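Putative modulator of DNA gyrase (Bacteroides thetaiotaomicron, PDB 1VPB) is of unknown function but belongs to the peptidase U62 (PmbA/TldD) family, whose members are generally regarded as metallopeptidases. Local coordinates at residues D27-L30 and A36-V39; S45-E50 and D139-M144; K146-E151 and L192-T197. All coordinates share one frame; numbering follows the deposited sequence. Where two conformers were deposited one is given.

Interaction 1. Residues D27-L30 and A36-V39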
ATOM      1  N   ASP A  27       8.534   1.786 -32.657  1.00 35.33           N
ATOM      2  CA  ASP A  27       9.462   1.642 -33.774  1.00 33.44           C
ATOM      3  C   ASP A  27      10.906   1.626 -33.260  1.00 34.09           C
ATOM      4  O   ASP A  27      11.702   0.802 -33.724  1.00 36.49           O
ATOM      5  CB  ASP A  27       9.207   2.758 -34.793  1.00 37.48           C
ATOM      6  CG  ASP A  27      10.213   2.765 -35.905  1.00 49.33           C
ATOM      7  OD1 ASP A  27      10.080   1.893 -36.795  1.00 58.08           O
ATOM      8  OD2 ASP A  27      11.150   3.594 -35.946  1.00 59.97           O
ATOM      9  N   TYR A  28      11.215   2.497 -32.330  1.00 34.82           N
ATOM     10  CA  TYR A  28      12.578   2.603 -31.784  1.00 33.85           C
ATOM     11  C   TYR A  28      12.932   1.288 -31.099  1.00 34.04           C
ATOM     12  O   TYR A  28      14.034   0.722 -31.305  1.00 33.47           O
ATOM     13  CB  TYR A  28      12.676   3.776 -30.814  1.00 36.55           C
ATOM     14  CG  TYR A  28      14.112   3.994 -30.355  1.00 37.82           C
ATOM     15  CD1 TYR A  28      15.027   4.708 -31.133  1.00 42.16           C
ATOM     16  CD2 TYR A  28      14.552   3.392 -29.190  1.00 38.94           C
ATOM     17  CE1 TYR A  28      16.356   4.851 -30.720  1.00 41.45           C
ATOM     18  CE2 TYR A  28      15.846   3.533 -28.771  1.00 39.60           C
ATOM     19  CZ  TYR A  28      16.745   4.249 -29.546  1.00 43.31           C
ATOM     20  OH  TYR A  28      18.046   4.301 -29.054  1.00 46.96           O
ATOM     21  N   ALA A  29      12.023   0.778 -30.268  1.00 34.34           N
ATOM     22  CA  ALA A  29      12.296  -0.508 -29.607  1.00 33.35           C
ATOM     23  C   ALA A  29      12.556  -1.651 -30.615  1.00 32.39           C
ATOM     24  O   ALA A  29      13.453  -2.491 -30.447  1.00 32.92           O
ATOM     25  CB  ALA A  29      11.100  -0.878 -28.672  1.00 37.87           C
ATOM     26  N   LEU A  30      11.735  -1.726 -31.677  1.00 31.59           N
ATOM     27  CA  LEU A  30      11.831  -2.779 -32.664  1.00 32.05           C
ATOM     28  C   LEU A  30      13.093  -2.682 -33.512  1.00 33.47           C
ATOM     29  O   LEU A  30      13.678  -3.723 -33.858  1.00 36.01           O
ATOM     30  CB  LEU A  30      10.620  -2.778 -33.579  1.00 32.61           C
ATOM     31  CG  LEU A  30       9.298  -3.216 -32.895  1.00 31.75           C
ATOM     32  CD1 LEU A  30       8.134  -2.958 -33.875  1.00 36.71           C
ATOM     33  CD2 LEU A  30       9.321  -4.612 -32.348  1.00 36.60           C
ATOM     34  N   ALA A  36       9.873  -8.109 -30.514  1.00 30.62           N
ATOM     35  CA  ALA A  36       8.477  -7.743 -30.291  1.00 31.45           C
ATOM     36  C   ALA A  36       8.430  -6.758 -29.129  1.00 32.64           C
ATOM     37  O   ALA A  36       9.332  -6.698 -28.309  1.00 30.31           O
ATOM     38  CB  ALA A  36       7.644  -8.916 -30.002  1.00 30.91           C
ATOM     39  N   ALA A  37       7.369  -5.954 -29.087  1.00 31.51           N
ATOM     40  CA  ALA A  37       7.187  -5.006 -27.985  1.00 29.84           C
ATOM     41  C   ALA A  37       5.700  -4.672 -27.820  1.00 33.68           C
ATOM     42  O   ALA A  37       4.920  -4.814 -28.759  1.00 33.49           O
ATOM     43  CB  ALA A  37       7.941  -3.765 -28.208  1.00 32.53           C
ATOM     44  N   LYS A  38       5.388  -4.196 -26.620  1.00 31.87           N
ATOM     45  CA  LYS A  38       4.055  -3.612 -26.301  1.00 32.19           C
ATOM     46  C   LYS A  38       4.367  -2.233 -25.768  1.00 33.52           C
ATOM     47  O   LYS A  38       5.333  -2.062 -25.004  1.00 34.23           O
ATOM     48  CB  LYS A  38       3.343  -4.491 -25.290  1.00 32.39           C
ATOM     49  CG  LYS A  38       3.074  -5.901 -25.656  1.00 33.27           C
ATOM     50  CD  LYS A  38       2.497  -6.642 -24.548  1.00 37.06           C
ATOM     51  CE  LYS A  38       2.187  -8.090 -24.891  1.00 48.11           C
ATOM     52  NZ  LYS A  38       1.967  -8.843 -23.585  1.00 44.56           N
ATOM     53  N   VAL A  39       3.545  -1.222 -26.129  1.00 32.42           N
ATOM     54  CA  VAL A  39       3.703   0.126 -25.637  1.00 30.58           C
ATOM     55  C   VAL A  39       2.330   0.583 -25.116  1.00 34.83           C
ATOM     56  O   VAL A  39       1.334   0.337 -25.751  1.00 33.87           O
ATOM     57  CB  VAL A  39       4.198   1.087 -26.754  1.00 32.62           C
ATOM     58  CG1 VAL A  39       4.241   2.499 -26.279  1.00 35.45           C
ATOM     59  CG2 VAL A  39       5.594   0.631 -27.298  1.00 35.65           C
TER

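Interaction 2. Residues S45-E50 and D139-M144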
ATOM      1  N   SER A  45      -6.012  12.408 -14.733  1.00 38.78           N
ATOM      2  CA  SER A  45      -6.010  13.555 -13.838  1.00 35.42           C
ATOM      3  C   SER A  45      -7.046  13.288 -12.769  1.00 38.33           C
ATOM      4  O   SER A  45      -7.894  12.413 -12.939  1.00 39.07           O
ATOM      5  CB  SER A  45      -6.208  14.862 -14.568  1.00 41.65           C
ATOM      6  OG  SER A  45      -7.556  15.130 -14.882  1.00 44.38           O
ATOM      7  N   ASN A  46      -6.906  13.951 -11.627  1.00 36.90           N
ATOM      8  CA  ASN A  46      -7.777  13.700 -10.498  1.00 38.78           C
ATOM      9  C   ASN A  46      -7.900  14.883  -9.573  1.00 35.88           C
ATOM     10  O   ASN A  46      -6.938  15.637  -9.389  1.00 31.90           O
ATOM     11  CB  ASN A  46      -7.272  12.568  -9.634  1.00 38.71           C
ATOM     12  CG  ASN A  46      -6.959  11.316 -10.408  1.00 53.81           C
ATOM     13  OD1 ASN A  46      -5.835  11.132 -10.911  1.00 49.16           O
ATOM     14  ND2 ASN A  46      -7.950  10.429 -10.497  1.00 44.36           N
ATOM     15  N   THR A  47      -9.048  14.955  -8.876  1.00 32.13           N
ATOM     16  CA  THR A  47      -9.258  15.860  -7.762  1.00 33.10           C
ATOM     17  C   THR A  47      -9.747  15.105  -6.542  1.00 34.75           C
ATOM     18  O   THR A  47     -10.648  14.243  -6.654  1.00 32.97           O
ATOM     19  CB  THR A  47     -10.322  16.907  -8.155  1.00 33.52           C
ATOM     20  OG1 THR A  47      -9.787  17.750  -9.187  1.00 35.23           O
ATOM     21  CG2 THR A  47     -10.685  17.816  -7.033  1.00 36.90           C
ATOM     22  N   SER A  48      -9.194  15.474  -5.385  0.50 32.57           N
ATOM     23  CA  SER A  48      -9.637  14.988  -4.083  0.50 35.58           C
ATOM     24  C   SER A  48      -9.917  16.151  -3.152  0.50 35.41           C
ATOM     25  O   SER A  48      -9.045  16.999  -2.930  0.50 34.09           O
ATOM     26  CB  SER A  48      -8.554  14.108  -3.453  0.50 37.97           C
ATOM     27  OG  SER A  48      -8.858  13.868  -2.110  0.50 38.22           O
ATOM     28  N   PHE A  49     -11.132  16.212  -2.601  1.00 35.16           N
ATOM     29  CA  PHE A  49     -11.409  17.080  -1.469  1.00 33.20           C
ATOM     30  C   PHE A  49     -11.717  16.191  -0.260  1.00 36.05           C
ATOM     31  O   PHE A  49     -12.590  15.327  -0.338  1.00 36.81           O
ATOM     32  CB  PHE A  49     -12.636  18.000  -1.647  1.00 35.32           C
ATOM     33  CG  PHE A  49     -12.454  19.104  -2.666  1.00 37.86           C
ATOM     34  CD1 PHE A  49     -11.801  20.293  -2.313  1.00 43.39           C
ATOM     35  CD2 PHE A  49     -12.989  18.995  -3.958  1.00 38.70           C
ATOM     36  CE1 PHE A  49     -11.637  21.344  -3.280  1.00 40.87           C
ATOM     37  CE2 PHE A  49     -12.803  20.000  -4.912  1.00 43.94           C
ATOM     38  CZ  PHE A  49     -12.120  21.177  -4.571  1.00 40.80           C
ATOM     39  N   GLU A  50     -11.042  16.429   0.855  1.00 33.94           N
ATOM     40  CA  GLU A  50     -11.365  15.778   2.138  1.00 35.09           C
ATOM     41  C   GLU A  50     -11.687  16.774   3.230  1.00 36.44           C
ATOM     42  O   GLU A  50     -10.958  17.779   3.458  1.00 35.67           O
ATOM     43  CB  GLU A  50     -10.195  14.886   2.588  1.00 37.85           C
ATOM     44  CG  GLU A  50      -9.817  13.736   1.664  1.00 42.52           C
ATOM     45  N   ASP A 139     -15.919  24.217  -7.151  1.00 35.70           N
ATOM     46  CA  ASP A 139     -16.739  24.629  -6.038  1.00 36.50           C
ATOM     47  C   ASP A 139     -18.001  23.790  -5.789  1.00 37.06           C
ATOM     48  O   ASP A 139     -18.420  23.566  -4.644  1.00 34.67           O
ATOM     49  CB  ASP A 139     -17.109  26.094  -6.245  1.00 40.57           C
ATOM     50  CG  ASP A 139     -17.540  26.779  -4.973  1.00 50.51           C
ATOM     51  OD1 ASP A 139     -17.132  26.371  -3.833  1.00 42.01           O
ATOM     52  OD2 ASP A 139     -18.294  27.767  -5.041  1.00 56.95           O
ATOM     53  N   ASP A 140     -18.630  23.301  -6.861  1.00 36.52           N
ATOM     54  CA  ASP A 140     -19.753  22.364  -6.713  1.00 35.09           C
ATOM     55  C   ASP A 140     -19.317  21.023  -6.091  1.00 33.23           C
ATOM     56  O   ASP A 140     -20.039  20.413  -5.313  1.00 36.79           O
ATOM     57  CB  ASP A 140     -20.366  22.096  -8.086  1.00 38.32           C
ATOM     58  CG  ASP A 140     -20.985  23.337  -8.699  1.00 40.99           C
ATOM     59  OD1 ASP A 140     -21.427  24.217  -7.955  1.00 40.26           O
ATOM     60  OD2 ASP A 140     -21.085  23.478  -9.923  1.00 41.61           O
ATOM     61  N   LYS A 141     -18.111  20.597  -6.451  1.00 34.67           N
ATOM     62  CA  LYS A 141     -17.528  19.342  -5.951  1.00 34.62           C
ATOM     63  C   LYS A 141     -17.348  19.442  -4.433  1.00 34.11           C
ATOM     64  O   LYS A 141     -17.837  18.606  -3.673  1.00 35.69           O
ATOM     65  CB  LYS A 141     -16.197  19.039  -6.674  1.00 35.45           C
ATOM     66  CG  LYS A 141     -16.266  18.904  -8.195  1.00 35.19           C
ATOM     67  CD  LYS A 141     -14.916  18.668  -8.758  1.00 33.49           C
ATOM     68  CE  LYS A 141     -14.909  18.700 -10.263  1.00 34.26           C
ATOM     69  NZ  LYS A 141     -13.630  18.363 -10.909  1.00 36.23           N
ATOM     70  N   ILE A 142     -16.665  20.479  -3.965  0.50 34.01           N
ATOM     71  CA  ILE A 142     -16.475  20.586  -2.531  0.50 31.68           C
ATOM     72  C   ILE A 142     -17.796  20.828  -1.779  0.50 33.36           C
ATOM     73  O   ILE A 142     -17.976  20.341  -0.662  0.50 35.44           O
ATOM     74  CB  ILE A 142     -15.414  21.640  -2.180  0.50 32.13           C
ATOM     75  CG1 ILE A 142     -15.000  21.453  -0.726  0.50 32.36           C
ATOM     76  CG2 ILE A 142     -15.943  23.043  -2.423  0.50 35.95           C
ATOM     77  CD1 ILE A 142     -14.117  22.510  -0.207  0.50 29.88           C
ATOM     78  N   GLU A 143     -18.744  21.540  -2.385  1.00 37.72           N
ATOM     79  CA  GLU A 143     -20.076  21.661  -1.784  1.00 38.25           C
ATOM     80  C   GLU A 143     -20.783  20.318  -1.555  1.00 35.55           C
ATOM     81  O   GLU A 143     -21.497  20.122  -0.531  1.00 33.98           O
ATOM     82  CB  GLU A 143     -21.003  22.557  -2.618  1.00 39.85           C
ATOM     83  CG  GLU A 143     -20.694  24.044  -2.550  1.00 55.11           C
ATOM     84  CD  GLU A 143     -20.701  24.615  -1.136  1.00 62.08           C
ATOM     85  OE1 GLU A 143     -21.629  24.284  -0.360  1.00 47.43           O
ATOM     86  OE2 GLU A 143     -19.753  25.374  -0.803  1.00 64.30           O
ATOM     87  N   MET A 144     -20.672  19.410  -2.523  1.00 37.64           N
ATOM     88  CA  MET A 144     -21.228  18.069  -2.335  1.00 35.91           C
ATOM     89  C   MET A 144     -20.654  17.389  -1.109  1.00 37.20           C
ATOM     90  O   MET A 144     -21.389  16.733  -0.398  1.00 35.22           O
ATOM     91  CB  MET A 144     -20.986  17.177  -3.544  1.00 39.26           C
ATOM     92  CG  MET A 144     -21.698  17.637  -4.800  1.00 39.09           C
ATOM     93  SD  MET A 144     -21.264  16.677  -6.262  1.00 37.77           S
ATOM     94  CE  MET A 144     -21.747  17.800  -7.500  1.00 43.25           C
TER
HETATM   95  O   HOH W   1     -11.627  19.890  -9.777  1.00 29.20           O

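Interaction 3. Residues K146-E151 and L192-T197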
ATOM      1  N   LYS A 146     -19.341  18.861   1.520  1.00 38.63           N
ATOM      2  CA  LYS A 146     -19.926  19.548   2.648  1.00 38.88           C
ATOM      3  C   LYS A 146     -21.341  19.086   2.957  1.00 38.29           C
ATOM      4  O   LYS A 146     -21.688  18.872   4.114  1.00 37.64           O
ATOM      5  CB  LYS A 146     -19.976  21.038   2.397  1.00 39.39           C
ATOM      6  CG  LYS A 146     -18.685  21.705   2.283  1.00 45.38           C
ATOM      7  CD  LYS A 146     -18.941  23.219   2.385  1.00 51.27           C
ATOM      8  CE  LYS A 146     -18.012  23.981   1.492  1.00 48.41           C
ATOM      9  NZ  LYS A 146     -18.103  25.443   1.813  1.00 42.94           N
ATOM     10  N   ALA A 147     -22.169  18.943   1.929  1.00 38.09           N
ATOM     11  CA  ALA A 147     -23.546  18.468   2.124  1.00 38.38           C
ATOM     12  C   ALA A 147     -23.584  17.081   2.739  1.00 37.92           C
ATOM     13  O   ALA A 147     -24.446  16.789   3.540  1.00 36.59           O
ATOM     14  CB  ALA A 147     -24.303  18.471   0.818  1.00 40.35           C
ATOM     15  N   VAL A 148     -22.660  16.214   2.349  1.00 36.51           N
ATOM     16  CA  VAL A 148     -22.611  14.869   2.934  1.00 34.35           C
ATOM     17  C   VAL A 148     -22.470  14.996   4.445  1.00 36.05           C
ATOM     18  O   VAL A 148     -23.227  14.409   5.198  1.00 36.50           O
ATOM     19  CB  VAL A 148     -21.450  14.023   2.364  1.00 35.58           C
ATOM     20  CG1 VAL A 148     -21.234  12.733   3.184  1.00 34.95           C
ATOM     21  CG2 VAL A 148     -21.664  13.696   0.891  1.00 35.32           C
ATOM     22  N   ALA A 149     -21.478  15.748   4.878  1.00 35.43           N
ATOM     23  CA  ALA A 149     -21.156  15.858   6.291  1.00 36.83           C
ATOM     24  C   ALA A 149     -22.303  16.492   7.048  1.00 38.81           C
ATOM     25  O   ALA A 149     -22.657  16.041   8.127  1.00 37.47           O
ATOM     26  CB  ALA A 149     -19.887  16.693   6.481  1.00 40.43           C
ATOM     27  N   GLU A 150     -22.924  17.503   6.450  1.00 41.27           N
ATOM     28  CA  GLU A 150     -24.031  18.195   7.114  1.00 42.55           C
ATOM     29  C   GLU A 150     -25.198  17.300   7.432  1.00 40.65           C
ATOM     30  O   GLU A 150     -25.989  17.656   8.275  1.00 40.00           O
ATOM     31  CB  GLU A 150     -24.518  19.377   6.272  1.00 45.19           C
ATOM     32  CG  GLU A 150     -23.523  20.519   6.177  1.00 55.46           C
ATOM     33  CD  GLU A 150     -23.403  21.360   7.448  1.00 67.14           C
ATOM     34  OE1 GLU A 150     -24.279  21.293   8.346  1.00 75.65           O
ATOM     35  OE2 GLU A 150     -22.410  22.116   7.540  1.00 78.94           O
ATOM     36  N   GLU A 151     -25.339  16.159   6.753  1.00 39.89           N
ATOM     37  CA  GLU A 151     -26.377  15.182   7.074  1.00 38.71           C
ATOM     38  C   GLU A 151     -26.190  14.526   8.441  1.00 40.93           C
ATOM     39  O   GLU A 151     -27.164  14.033   9.027  1.00 43.40           O
ATOM     40  CB  GLU A 151     -26.460  14.091   6.000  1.00 39.03           C
ATOM     41  CG  GLU A 151     -26.972  14.591   4.650  1.00 37.59           C
ATOM     42  CD  GLU A 151     -27.000  13.517   3.575  1.00 39.03           C
ATOM     43  OE1 GLU A 151     -26.732  12.347   3.880  1.00 36.68           O
ATOM     44  OE2 GLU A 151     -27.310  13.867   2.412  1.00 39.52           O
ATOM     45  N   LEU A 192     -18.321   9.995  -3.704  1.00 31.38           N
ATOM     46  CA  LEU A 192     -18.558  10.733  -2.485  1.00 30.67           C
ATOM     47  C   LEU A 192     -18.640   9.746  -1.352  1.00 33.13           C
ATOM     48  O   LEU A 192     -19.197   8.658  -1.495  1.00 33.33           O
ATOM     49  CB  LEU A 192     -19.871  11.518  -2.543  1.00 33.79           C
ATOM     50  CG  LEU A 192     -19.909  12.819  -3.354  1.00 34.50           C
ATOM     51  CD1 LEU A 192     -21.395  13.174  -3.668  1.00 35.31           C
ATOM     52  CD2 LEU A 192     -19.241  13.919  -2.602  1.00 33.57           C
ATOM     53  N   SER A 193     -18.104  10.115  -0.213  1.00 32.86           N
ATOM     54  CA  SER A 193     -18.116   9.237   0.932  1.00 33.66           C
ATOM     55  C   SER A 193     -18.259   9.990   2.241  1.00 36.26           C
ATOM     56  O   SER A 193     -18.041  11.206   2.350  1.00 34.66           O
ATOM     57  CB  SER A 193     -16.858   8.351   0.960  1.00 38.80           C
ATOM     58  OG  SER A 193     -15.734   9.102   1.323  1.00 42.20           O
ATOM     59  N   ALA A 194     -18.717   9.250   3.241  1.00 33.57           N
ATOM     60  CA  ALA A 194     -18.718   9.706   4.636  1.00 34.74           C
ATOM     61  C   ALA A 194     -18.084   8.658   5.527  1.00 32.93           C
ATOM     62  O   ALA A 194     -18.216   7.475   5.277  1.00 35.61           O
ATOM     63  CB  ALA A 194     -20.129   9.971   5.155  1.00 34.96           C
ATOM     64  N   ASP A 195     -17.451   9.114   6.598  1.00 37.78           N
ATOM     65  CA  ASP A 195     -16.965   8.209   7.638  1.00 39.23           C
ATOM     66  C   ASP A 195     -17.222   8.879   8.987  1.00 39.53           C
ATOM     67  O   ASP A 195     -16.939  10.075   9.183  1.00 39.14           O
ATOM     68  CB  ASP A 195     -15.497   7.832   7.414  1.00 41.85           C
ATOM     69  CG  ASP A 195     -14.590   9.004   7.489  1.00 49.34           C
ATOM     70  OD1 ASP A 195     -14.336   9.446   8.635  1.00 70.57           O
ATOM     71  OD2 ASP A 195     -14.083   9.561   6.488  1.00 74.92           O
ATOM     72  N   ILE A 196     -17.801   8.126   9.909  1.00 38.04           N
ATOM     73  CA  ILE A 196     -18.260   8.686  11.152  1.00 38.37           C
ATOM     74  C   ILE A 196     -17.788   7.812  12.286  1.00 38.57           C
ATOM     75  O   ILE A 196     -17.876   6.611  12.187  1.00 37.84           O
ATOM     76  CB  ILE A 196     -19.801   8.730  11.179  1.00 36.71           C
ATOM     77  CG1 ILE A 196     -20.300   9.573  10.010  1.00 37.77           C
ATOM     78  CG2 ILE A 196     -20.297   9.253  12.536  1.00 37.81           C
ATOM     79  CD1 ILE A 196     -21.793   9.732   9.913  1.00 42.94           C
ATOM     80  N   THR A 197     -17.295   8.447  13.337  1.00 39.36           N
ATOM     81  CA  THR A 197     -16.842   7.772  14.536  1.00 40.84           C
ATOM     82  C   THR A 197     -17.668   8.251  15.717  1.00 40.94           C
ATOM     83  O   THR A 197     -17.977   9.443  15.832  1.00 38.95           O
ATOM     84  CB  THR A 197     -15.365   8.066  14.743  1.00 43.91           C
ATOM     85  OG1 THR A 197     -14.611   7.384  13.721  1.00 44.72           O
ATOM     86  CG2 THR A 197     -14.865   7.498  16.062  1.00 42.34           C
TER

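Interaction 1. Residues D27-L30 and A36-V39
Leu-30 lays one of its methyl groups against the backbone of Ala-36, its CD2 lying 3.8 Å from the CA of Ala-36. CD2 of Leu-30 is also 4.0 Å from the backbone N of Ala-37, so a single branch of the leucine covers the start of the strand. Its first torsion sets CG beside the backbone N and anti to the carbonyl carbon (chi1 -69°), which lets a side chain that leaves the helix to one side bring its end down on the strand. On the preceding residue of the helix, Ala-29 points its CB at that of Ala-37, 4.3 Å away. The elements belong to an alpha-beta unit: helix 16-31 ends, a short connection turns the chain, and strand 36-52 begins and packs back against the helix as a member of a six-stranded antiparallel sheet. Alanine suits both positions, because a methyl group is apolar enough for a buried interface and short enough to let the backbones come close; the CA atoms of Ala-29 and Ala-37 are 7.0 Å apart. Strand alternation sorts the residues, Ala-37 facing the helix, where Met-26 also packs on it, and Ala-36 turning its CB to the other side, near Leu-112 and Tyr-72. The strand's backbone is paired on both sides: Ala-36 with Tyr-72 of strand 58-73, and Ala-37 with Ser-178, just past the end of strand 159-177. The hydroxyl OG of Ser-178 also bonds to the N of Ala-37.

Interaction 2. Residues S45-E50 and D139-M144
Phe-49 keeps CG beside its backbone N and anti to its carbonyl carbon (chi1 -70°), standing the ring up from the strand, while Ile-142, in the conformer given, turns CG1 anti to its own backbone N (chi1 -165°), which carries its CG1 and CD1 along the CG-CD1 side of the ring, each 3.8 Å from Phe-49 CD1. This is helix-on-sheet packing: helix 138-150 lies over strand 36-52 of the antiparallel sheet, the short segments running in broadly the same direction at 39° with axes 8.8 Å apart. The central contact is a CH-pi interaction, in which Ile-142 CB sits 3.7 Å from the Phe-49 ring centroid, almost on the ring normal. A branched isoleucine suits the place, since its bulk begins at CB and can cover one face of the ring. Lys-141 adds its aliphatic base, CB lying 3.9 Å from Phe-49 CE2. An alanine in place of Phe-49 would probably leave Ile-142 without the flat surface it rests on and open a gap between strand and helix. Leu-104 of the second subunit packs on both Phe-49 and Ile-142, so the cluster also reaches the dimer interface. From its contact with the ring, Lys-141 runs on extended to a salt bridge with Asp-168 on the neighbouring strand 159-177. Lys-141 NZ also donates to a water 2.8 Å away, and that water lies 2.9 Å from Thr-47 OG1.

Interaction 3. Residues K146-E151 and L192-T197
Val-148 carries the contact from the helix side, sending its two methyl groups to different parts of the strand. Val-148 CG1 touches the CB of Ala-194 at 3.6 Å and lies equally near, 3.6 Å, to the carbonyl O of Ser-193, while Val-148 CG2 reaches the branch end of Leu-192, 4.3 Å from its CD2. The motif is a helix resting on one face of an antiparallel sheet: the C-terminal part of helix 138-150 (146-150) crosses strand 192-197 at 34°, with the axes of the short segments 8.4 Å apart. Valine suits this position because both gamma carbons leave from CB, close to the backbone, and spread the contact without needing a long chain. With CG1 anti to the backbone N (chi1 168°) and CG2 beside that N, CG1 meets Ala-194 and CG2 the residue two earlier in the strand, Leu-192. Ala-194 offers only a CB, so the valine can settle beside it and touch the neighbouring carbonyl.

In the next shell, strand alternation directs Leu-192 and Ala-194 toward the helix and Ser-193 away from it, which suits a hydroxyl residue that is only partly buried. Ser-164 of strand 159-177 also packs on Val-148, and helix 225-234 covers the same apolar face, with Ile-225 against Leu-192 and Ala-229 against Ala-194. The sheet fixes the strand between two neighbours, Ser-193 bonding through its backbone to Ser-165, and Ala-194 to Trp-210. Further along the chain, the carboxylate of Glu-151 fastens it to the start of helix 225-234, OE2 accepting from Gly-224 N and OE1 from Gln-227 N.

In the fold
All three contacts set a helix on the same six-stranded antiparallel sheet. Interactions 1 and 2 share strand 36-52 but lie far apart along it, with centres 39 Å apart; interactions 2 and 3 share helix 138-150 and touch, Met-144 CB lying 3.8 Å from Leu-192 CD2. Interactions 2 and 3 are buried, whereas interaction 1, at the other end of the sheet, is only partly so. The chemistry follows the place: alanine methyls and one leucine end in interaction 1; in interaction 2 an aromatic face, met by the second subunit, beside a lysine that bridges to the strand through water; in interaction 3 aliphatic side chains, with one methyl against a backbone carbonyl. Only interaction 2 is touched by the second subunit.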